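Local coordinates for cell surface protein (Putative S-layer protein) (Clostridioides difficile R20291, PDB 5NJL) that is a cell-surface protein, putatively of the S-layer, with an extended three-domain fold and cell adhesion activity in vitro, at residues K212-P221 with K270-S278; P221-L230 with D283-L291. All coordinates share one frame; numbering follows the deposited sequence.

Contact 1: K212-P221 with K270-S278; sequences KNSDLNTVSP and KAIELTVES. With SO4 (sulfate ion), chain H.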
loop_
_atom_site.group_PDB
_atom_site.type_symbol
_atom_site.label_atom_id
_atom_site.label_comp_id
_atom_site.label_asym_id
_atom_site.label_seq_id
_atom_site.Cartn_x
_atom_site.Cartn_y
_atom_site.Cartn_z
ATOM N N LYS A 212 15.219 -17.108 -2.817
ATOM C CA LYS A 212 15.831 -18.304 -2.241
ATOM C C LYS A 212 16.745 -18.913 -3.265
ATOM O O LYS A 212 16.328 -19.174 -4.399
ATOM C CB LYS A 212 14.752 -19.305 -1.843
ATOM C CG LYS A 212 13.904 -18.827 -0.683
ATOM C CD LYS A 212 12.813 -19.826 -0.313
ATOM C CE LYS A 212 11.940 -19.286 0.807
ATOM N NZ LYS A 212 11.040 -20.308 1.411
ATOM N N ASN A 213 18.003 -19.124 -2.893
ATOM C CA ASN A 213 18.931 -19.813 -3.794
ATOM C C ASN A 213 18.776 -21.330 -3.571
ATOM O O ASN A 213 19.601 -21.972 -2.910
ATOM C CB ASN A 213 20.373 -19.375 -3.562
ATOM C CG ASN A 213 21.317 -19.888 -4.638
ATOM O OD1 ASN A 213 20.887 -20.424 -5.662
ATOM N ND2 ASN A 213 22.606 -19.677 -4.431
ATOM N N SER A 214 17.686 -21.857 -4.110
ATOM C CA SER A 214 17.288 -23.241 -3.898
ATOM C C SER A 214 16.352 -23.667 -5.012
ATOM O O SER A 214 15.769 -22.819 -5.725
ATOM C CB SER A 214 16.531 -23.416 -2.585
ATOM O OG SER A 214 17.139 -22.766 -1.498
ATOM N N ASP A 215 16.220 -24.986 -5.154
ATOM C CA ASP A 215 15.293 -25.606 -6.096
ATOM C C ASP A 215 14.071 -25.899 -5.244
ATOM O O ASP A 215 14.151 -26.685 -4.287
ATOM C CB ASP A 215 15.919 -26.894 -6.680
ATOM C CG ASP A 215 15.114 -27.492 -7.849
ATOM O OD1 ASP A 215 13.909 -27.198 -8.007
ATOM O OD2 ASP A 215 15.694 -28.283 -8.612
ATOM N N LEU A 216 12.944 -25.277 -5.580
ATOM C CA LEU A 216 11.765 -25.267 -4.708
ATOM C C LEU A 216 10.687 -26.248 -5.157
ATOM O O LEU A 216 10.437 -26.427 -6.361
ATOM C CB LEU A 216 11.147 -23.867 -4.674
ATOM C CG LEU A 216 12.107 -22.725 -4.342
ATOM C CD1 LEU A 216 11.381 -21.391 -4.509
ATOM C CD2 LEU A 216 12.684 -22.882 -2.946
ATOM N N ASN A 217 10.043 -26.870 -4.177
ATOM C CA ASN A 217 8.977 -27.809 -4.443
ATOM C C ASN A 217 8.119 -27.925 -3.200
ATOM O O ASN A 217 8.623 -27.783 -2.093
ATOM C CB ASN A 217 9.562 -29.173 -4.837
ATOM C CG ASN A 217 8.727 -29.878 -5.872
ATOM O OD1 ASN A 217 8.102 -30.908 -5.587
ATOM N ND2 ASN A 217 8.693 -29.321 -7.086
ATOM N N THR A 218 6.823 -28.167 -3.399
ATOM C CA THR A 218 5.858 -28.319 -2.305
ATOM C C THR A 218 5.169 -29.682 -2.407
ATOM O O THR A 218 4.686 -30.057 -3.475
ATOM C CB THR A 218 4.777 -27.219 -2.327
ATOM O OG1 THR A 218 5.396 -25.929 -2.380
ATOM C CG2 THR A 218 3.907 -27.289 -1.080
ATOM N N VAL A 219 5.115 -30.396 -1.285
ATOM C CA VAL A 219 4.566 -31.751 -1.226
ATOM C C VAL A 219 3.598 -31.881 -0.048
ATOM O O VAL A 219 3.494 -30.983 0.780
ATOM C CB VAL A 219 5.692 -32.806 -1.082
ATOM C CG1 VAL A 219 6.594 -32.787 -2.309
ATOM C CG2 VAL A 219 6.518 -32.587 0.187
ATOM N N SER A 220 2.894 -33.009 0.005
ATOM C CA SER A 220 2.042 -33.368 1.151
ATOM C C SER A 220 2.867 -34.201 2.132
ATOM O O SER A 220 3.893 -34.749 1.741
ATOM C CB SER A 220 0.822 -34.170 0.674
ATOM O OG SER A 220 1.229 -35.338 -0.025
ATOM N N PRO A 221 2.430 -34.307 3.407
ATOM C CA PRO A 221 3.160 -35.177 4.352
ATOM C C PRO A 221 3.059 -36.651 3.973
ATOM O O PRO A 221 3.977 -37.424 4.271
ATOM C CB PRO A 221 2.467 -34.917 5.699
ATOM C CG PRO A 221 1.131 -34.358 5.356
ATOM C CD PRO A 221 1.285 -33.634 4.050
ATOM N N LYS A 270 22.837 -30.558 -5.085
ATOM C CA LYS A 270 21.953 -29.435 -5.414
ATOM C C LYS A 270 21.225 -28.956 -4.162
ATOM O O LYS A 270 20.727 -29.771 -3.373
ATOM C CB LYS A 270 20.914 -29.846 -6.477
ATOM C CG LYS A 270 20.075 -28.696 -7.045
ATOM C CD LYS A 270 19.342 -29.055 -8.345
ATOM C CE LYS A 270 20.146 -28.697 -9.594
ATOM N NZ LYS A 270 19.433 -29.010 -10.885
ATOM N N ALA A 271 21.108 -27.639 -4.019
ATOM C CA ALA A 271 20.374 -27.022 -2.907
ATOM C C ALA A 271 18.868 -27.127 -3.154
ATOM O O ALA A 271 18.342 -26.638 -4.191
ATOM C CB ALA A 271 20.769 -25.559 -2.792
ATOM N N ILE A 272 18.172 -27.764 -2.222
ATOM C CA ILE A 272 16.751 -28.024 -2.334
ATOM C C ILE A 272 16.049 -27.357 -1.159
ATOM O O ILE A 272 16.571 -27.346 -0.038
ATOM C CB ILE A 272 16.444 -29.534 -2.271
ATOM C CG1 ILE A 272 17.256 -30.322 -3.310
ATOM C CG2 ILE A 272 14.944 -29.801 -2.384
ATOM C CD1 ILE A 272 17.044 -29.947 -4.751
ATOM N N GLU A 273 14.860 -26.805 -1.415
ATOM C CA GLU A 273 13.951 -26.490 -0.325
ATOM C C GLU A 273 12.583 -27.041 -0.612
ATOM O O GLU A 273 11.908 -26.655 -1.578
ATOM C CB GLU A 273 13.827 -25.002 -0.022
ATOM C CG GLU A 273 13.018 -24.799 1.249
ATOM C CD GLU A 273 12.518 -23.385 1.414
ATOM O OE1 GLU A 273 11.628 -22.979 0.626
ATOM O OE2 GLU A 273 13.011 -22.707 2.331
ATOM N N LEU A 274 12.167 -27.915 0.283
ATOM C CA LEU A 274 10.954 -28.657 0.125
ATOM C C LEU A 274 9.968 -28.087 1.140
ATOM O O LEU A 274 10.247 -28.068 2.333
ATOM C CB LEU A 274 11.248 -30.127 0.421
ATOM C CG LEU A 274 10.180 -31.154 0.077
ATOM C CD1 LEU A 274 9.600 -30.932 -1.315
ATOM C CD2 LEU A 274 10.793 -32.548 0.209
ATOM N N THR A 275 8.832 -27.618 0.643
ATOM C CA THR A 275 7.733 -27.190 1.498
ATOM C C THR A 275 6.790 -28.383 1.704
ATOM O O THR A 275 6.350 -29.009 0.742
ATOM C CB THR A 275 7.004 -25.992 0.866
ATOM O OG1 THR A 275 7.944 -24.923 0.684
ATOM C CG2 THR A 275 5.873 -25.507 1.750
ATOM N N VAL A 276 6.530 -28.716 2.962
ATOM C CA VAL A 276 5.601 -29.794 3.308
ATOM C C VAL A 276 4.335 -29.184 3.940
ATOM O O VAL A 276 4.382 -28.688 5.076
ATOM C CB VAL A 276 6.249 -30.793 4.278
ATOM C CG1 VAL A 276 5.295 -31.963 4.555
ATOM C CG2 VAL A 276 7.592 -31.276 3.731
ATOM N N GLU A 277 3.223 -29.231 3.202
ATOM C CA GLU A 277 1.978 -28.580 3.625
ATOM C C GLU A 277 0.781 -29.526 3.696
ATOM O O GLU A 277 0.656 -30.459 2.888
ATOM C CB GLU A 277 1.657 -27.377 2.724
ATOM C CG GLU A 277 1.087 -27.689 1.348
ATOM C CD GLU A 277 0.975 -26.453 0.474
ATOM O OE1 GLU A 277 0.578 -26.602 -0.703
ATOM O OE2 GLU A 277 1.281 -25.336 0.954
ATOM N N SER A 278 -0.097 -29.238 4.661
ATOM C CA SER A 278 -1.261 -30.067 4.982
ATOM C C SER A 278 -2.331 -29.277 5.755
ATOM O O SER A 278 -2.011 -28.555 6.714
ATOM C CB SER A 278 -0.820 -31.250 5.843
ATOM O OG SER A 278 -1.865 -32.194 5.995
HETATM S S SO4 H . 24.906 -19.522 -8.076
HETATM O O1 SO4 H . 25.689 -18.263 -8.152
HETATM O O2 SO4 H . 25.740 -20.616 -8.636
HETATM O O3 SO4 H . 23.696 -19.365 -8.921
HETATM O O4 SO4 H . 24.556 -19.848 -6.667
#
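Lys212 reaches Glu273 from before the strand pairing begins: its extended chain crosses the glutamate at about a right angle, and Lys212 NZ lies 2.8 Å from Glu273 OE1, on the syn lone pair, with a weak bond to Glu273 OE2. Glu273 can meet it because its CG stands anti to the backbone N (chi1 -172°) and the rest of the chain runs out straight. The salt bridge thus joins the end of strand 204-212 to strand 271-278. Between strands 204-212 and 215-219, Asn213 centres an inverse gamma turn, and its ND2 holds O4 of a sulfate ion, probably from the crystallisation liquor, at 3.0 Å; Lys11 binds the same ion.

From Asp215 onward the two strands run parallel, with six backbone hydrogen bonds from Asp215 N to Ala271 O through Glu277 N to Val219 O. Past the middle, Thr275 N to Asn217 O and Val219 N to Thr275 O are both short, 2.7 Å. On one face Thr218 and Thr275 lie side by side, OG1 of Thr218 against CB of Thr275 at 3.6 Å, while CG2 of Thr218 packs on the carboxylate end of Glu277. On the other, Val219 crosses Leu274, its CG1 3.7 Å from CD1 of Leu274, and CG2 of Val219 meets CG2 of Val276. Strand 215-219 is the edge of a mixed four-stranded sheet, paired in parallel with inner strand 271-278.

Contact 2: P221-L230 with D283-L291; sequences PQDLYDGYRL and DLKDAKAAL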
loop_
_atom_site.group_PDB
_atom_site.type_symbol
_atom_site.label_atom_id
_atom_site.label_comp_id
_atom_site.label_asym_id
_atom_site.label_seq_id
_atom_site.Cartn_x
_atom_site.Cartn_y
_atom_site.Cartn_z
ATOM N N PRO A 221 2.430 -34.307 3.407
ATOM C CA PRO A 221 3.160 -35.177 4.352
ATOM C C PRO A 221 3.059 -36.651 3.973
ATOM O O PRO A 221 3.977 -37.424 4.271
ATOM C CB PRO A 221 2.467 -34.917 5.699
ATOM C CG PRO A 221 1.131 -34.358 5.356
ATOM C CD PRO A 221 1.285 -33.634 4.050
ATOM N N GLN A 222 1.949 -37.002 3.314
ATOM C CA GLN A 222 1.700 -38.339 2.772
ATOM C C GLN A 222 2.782 -38.732 1.762
ATOM O O GLN A 222 3.197 -39.895 1.722
ATOM C CB GLN A 222 0.314 -38.430 2.103
ATOM C CG GLN A 222 -0.875 -38.342 3.063
ATOM C CD GLN A 222 -1.314 -36.912 3.369
ATOM O OE1 GLN A 222 -1.417 -36.071 2.474
ATOM N NE2 GLN A 222 -1.580 -36.637 4.641
ATOM N N ASP A 223 3.231 -37.759 0.958
ATOM C CA ASP A 223 4.316 -37.973 -0.005
ATOM C C ASP A 223 5.597 -38.494 0.665
ATOM O O ASP A 223 6.353 -39.263 0.071
ATOM C CB ASP A 223 4.613 -36.659 -0.746
ATOM C CG ASP A 223 5.598 -36.832 -1.876
ATOM O OD1 ASP A 223 5.608 -37.910 -2.497
ATOM O OD2 ASP A 223 6.362 -35.883 -2.142
ATOM N N LEU A 224 5.835 -38.061 1.907
ATOM C CA LEU A 224 7.034 -38.408 2.681
ATOM C C LEU A 224 6.867 -39.465 3.771
ATOM O O LEU A 224 7.857 -40.080 4.200
ATOM C CB LEU A 224 7.581 -37.145 3.350
ATOM C CG LEU A 224 7.782 -35.938 2.440
ATOM C CD1 LEU A 224 8.422 -34.810 3.239
ATOM C CD2 LEU A 224 8.617 -36.304 1.214
ATOM N N TYR A 225 5.637 -39.653 4.245
ATOM C CA TYR A 225 5.385 -40.449 5.455
ATOM C C TYR A 225 3.950 -40.990 5.406
ATOM O O TYR A 225 3.022 -40.226 5.157
ATOM C CB TYR A 225 5.609 -39.556 6.678
ATOM C CG TYR A 225 5.495 -40.262 8.005
ATOM C CD1 TYR A 225 6.549 -41.026 8.499
ATOM C CD2 TYR A 225 4.334 -40.149 8.786
ATOM C CE1 TYR A 225 6.446 -41.678 9.723
ATOM C CE2 TYR A 225 4.225 -40.801 10.014
ATOM C CZ TYR A 225 5.283 -41.558 10.477
ATOM O OH TYR A 225 5.185 -42.211 11.682
ATOM N N ASP A 226 3.781 -42.297 5.624
ATOM C CA ASP A 226 2.473 -42.999 5.435
ATOM C C ASP A 226 1.593 -43.151 6.704
ATOM O O ASP A 226 0.566 -43.838 6.674
ATOM C CB ASP A 226 2.698 -44.392 4.798
ATOM C CG ASP A 226 3.537 -45.339 5.679
ATOM O OD1 ASP A 226 3.726 -45.071 6.883
ATOM O OD2 ASP A 226 4.039 -46.354 5.160
ATOM N N GLY A 227 2.000 -42.514 7.799
ATOM C CA GLY A 227 1.392 -42.712 9.115
ATOM C C GLY A 227 2.198 -43.602 10.051
ATOM O O GLY A 227 1.944 -43.599 11.256
ATOM N N TYR A 228 3.152 -44.365 9.509
ATOM C CA TYR A 228 3.978 -45.307 10.295
ATOM C C TYR A 228 5.467 -45.237 9.959
ATOM O O TYR A 228 6.307 -45.251 10.870
ATOM C CB TYR A 228 3.485 -46.752 10.093
ATOM C CG TYR A 228 2.010 -46.941 10.410
ATOM C CD1 TYR A 228 1.030 -46.733 9.427
ATOM C CD2 TYR A 228 1.587 -47.307 11.698
ATOM C CE1 TYR A 228 -0.323 -46.889 9.713
ATOM C CE2 TYR A 228 0.234 -47.468 11.991
ATOM C CZ TYR A 228 -0.718 -47.258 10.997
ATOM O OH TYR A 228 -2.059 -47.414 11.276
ATOM N N ARG A 229 5.778 -45.192 8.656
ATOM C CA ARG A 229 7.145 -45.199 8.131
ATOM C C ARG A 229 7.328 -44.140 7.034
ATOM O O ARG A 229 6.367 -43.745 6.355
ATOM C CB ARG A 229 7.467 -46.567 7.520
ATOM C CG ARG A 229 7.113 -47.764 8.392
ATOM C CD ARG A 229 7.670 -49.071 7.829
ATOM N NE ARG A 229 8.974 -49.418 8.405
ATOM C CZ ARG A 229 9.174 -50.057 9.566
ATOM N NH1 ARG A 229 8.155 -50.452 10.336
ATOM N NH2 ARG A 229 10.421 -50.304 9.970
ATOM N N LEU A 230 8.575 -43.701 6.875
ATOM C CA LEU A 230 8.964 -42.827 5.755
ATOM C C LEU A 230 8.769 -43.573 4.440
ATOM O O LEU A 230 9.029 -44.767 4.370
ATOM C CB LEU A 230 10.433 -42.398 5.861
ATOM C CG LEU A 230 10.795 -41.421 6.980
ATOM C CD1 LEU A 230 12.301 -41.344 7.175
ATOM C CD2 LEU A 230 10.207 -40.047 6.695
ATOM N N ASP A 283 -0.863 -34.865 11.056
ATOM C CA ASP A 283 -0.125 -35.587 9.995
ATOM C C ASP A 283 1.171 -34.876 9.607
ATOM O O ASP A 283 2.210 -35.510 9.414
ATOM C CB ASP A 283 -0.990 -35.735 8.729
ATOM C CG ASP A 283 -2.230 -36.606 8.943
ATOM O OD1 ASP A 283 -2.311 -37.333 9.959
ATOM O OD2 ASP A 283 -3.135 -36.550 8.085
ATOM N N LEU A 284 1.077 -33.556 9.485
ATOM C CA LEU A 284 2.215 -32.699 9.180
ATOM C C LEU A 284 3.288 -32.773 10.268
ATOM O O LEU A 284 4.473 -32.916 9.960
ATOM C CB LEU A 284 1.724 -31.265 8.983
ATOM C CG LEU A 284 2.676 -30.198 8.431
ATOM C CD1 LEU A 284 1.898 -29.236 7.537
ATOM C CD2 LEU A 284 3.397 -29.445 9.551
ATOM N N LYS A 285 2.876 -32.704 11.534
ATOM C CA LYS A 285 3.821 -32.811 12.663
ATOM C C LYS A 285 4.383 -34.228 12.864
ATOM O O LYS A 285 5.463 -34.385 13.437
ATOM C CB LYS A 285 3.181 -32.296 13.965
ATOM C CG LYS A 285 4.091 -32.370 15.192
ATOM C CD LYS A 285 3.755 -31.292 16.218
ATOM C CE LYS A 285 4.211 -31.658 17.627
ATOM N NZ LYS A 285 3.798 -30.622 18.614
ATOM N N ASP A 286 3.647 -35.248 12.418
ATOM C CA ASP A 286 4.148 -36.637 12.417
ATOM C C ASP A 286 5.213 -36.848 11.333
ATOM O O ASP A 286 6.288 -37.384 11.611
ATOM C CB ASP A 286 3.003 -37.640 12.214
ATOM C CG ASP A 286 2.062 -37.711 13.408
ATOM O OD1 ASP A 286 2.545 -37.822 14.556
ATOM O OD2 ASP A 286 0.835 -37.670 13.193
ATOM N N ALA A 287 4.903 -36.429 10.105
ATOM C CA ALA A 287 5.890 -36.402 9.005
ATOM C C ALA A 287 7.156 -35.692 9.461
ATOM O O ALA A 287 8.251 -36.246 9.406
ATOM C CB ALA A 287 5.311 -35.705 7.791
ATOM N N LYS A 288 6.974 -34.474 9.971
ATOM C CA LYS A 288 8.074 -33.658 10.497
ATOM C C LYS A 288 8.960 -34.400 11.497
ATOM O O LYS A 288 10.179 -34.398 11.361
ATOM C CB LYS A 288 7.528 -32.376 11.138
ATOM C CG LYS A 288 8.618 -31.445 11.617
ATOM C CD LYS A 288 8.060 -30.096 12.013
ATOM C CE LYS A 288 9.195 -29.170 12.385
ATOM N NZ LYS A 288 10.028 -29.658 13.517
ATOM N N ALA A 289 8.347 -35.035 12.495
ATOM C CA ALA A 289 9.096 -35.788 13.513
ATOM C C ALA A 289 9.852 -37.002 12.938
ATOM O O ALA A 289 10.959 -37.339 13.406
ATOM C CB ALA A 289 8.162 -36.226 14.636
ATOM N N ALA A 290 9.262 -37.653 11.932
ATOM C CA ALA A 290 9.919 -38.795 11.269
ATOM C C ALA A 290 11.192 -38.375 10.514
ATOM O O ALA A 290 12.157 -39.127 10.473
ATOM C CB ALA A 290 8.953 -39.515 10.343
ATOM N N LEU A 291 11.198 -37.174 9.942
ATOM C CA LEU A 291 12.394 -36.662 9.260
ATOM C C LEU A 291 13.565 -36.302 10.185
ATOM O O LEU A 291 14.704 -36.371 9.746
ATOM C CB LEU A 291 12.044 -35.461 8.378
ATOM C CG LEU A 291 11.127 -35.791 7.194
ATOM C CD1 LEU A 291 10.454 -34.532 6.659
ATOM C CD2 LEU A 291 11.892 -36.523 6.095
#
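The weakly bonded helical turn 221-224 and the loop after it lie against one side of helix 283-291, with no hydrogen bond between them; the closest backbone pairing is Tyr225 with Ala287, CA to CA 5.4 Å. Small residues on the helix let the backbones come this near. CB of Ala287 meets CB of Pro221 at 3.6 Å and has CB of Tyr225 on it at 4.0 Å. The phenol ring follows the helix surface because CG of Tyr225 is anti to the backbone N (chi1 -175°): carbonyl O of Asp286 sits 4.3 Å above one ring face, over its centre, and the methyl of Ala290 touches CE1 of Tyr225 obliquely at 3.4 Å. Farther along, CD2 of Leu230 packs on that same methyl and on CD2 of Leu291, while CD1 of Leu224 crosses to CD1 of Leu291 at 4.0 Å. Within the loop, Asp226 OD1 accepts from Tyr228 N and, at 2.7 Å, from Arg229 N; with the backbone bond from Asp226 N to Arg229 O, these hold the bend that returns the chain to Leu230. This is apolar packing of a short helical turn, and a loop held by an Asx turn at Asp226, against the C-terminal helix, which itself lies on the mixed four-stranded sheet through Leu284 and Leu291 on Phe260.

Overall arrangement
The first two hundred or so residues lie outside both contacts; strand 204-212 then runs beside strand 5-10 in the five-stranded sheet. From it the chain enters edge strand 215-219, turns through Pro221 into helix 221-224 and its loop, and passes helix 232-238 and strands 243-245 and 258-265. Returning along 271-278 closes contact 1 over 48 intervening residues. Helix 281-291 follows, closing contact 2 over 52. The closures cross rather than nest, and Pro221 belongs to both. They also touch: Leu284 CD1 packs on the backbone of strand 271-278, and Leu224 meets Val276. Contact 1 joins the edge strand to the sheet; contact 2 sets 221-230 against helix 281-291.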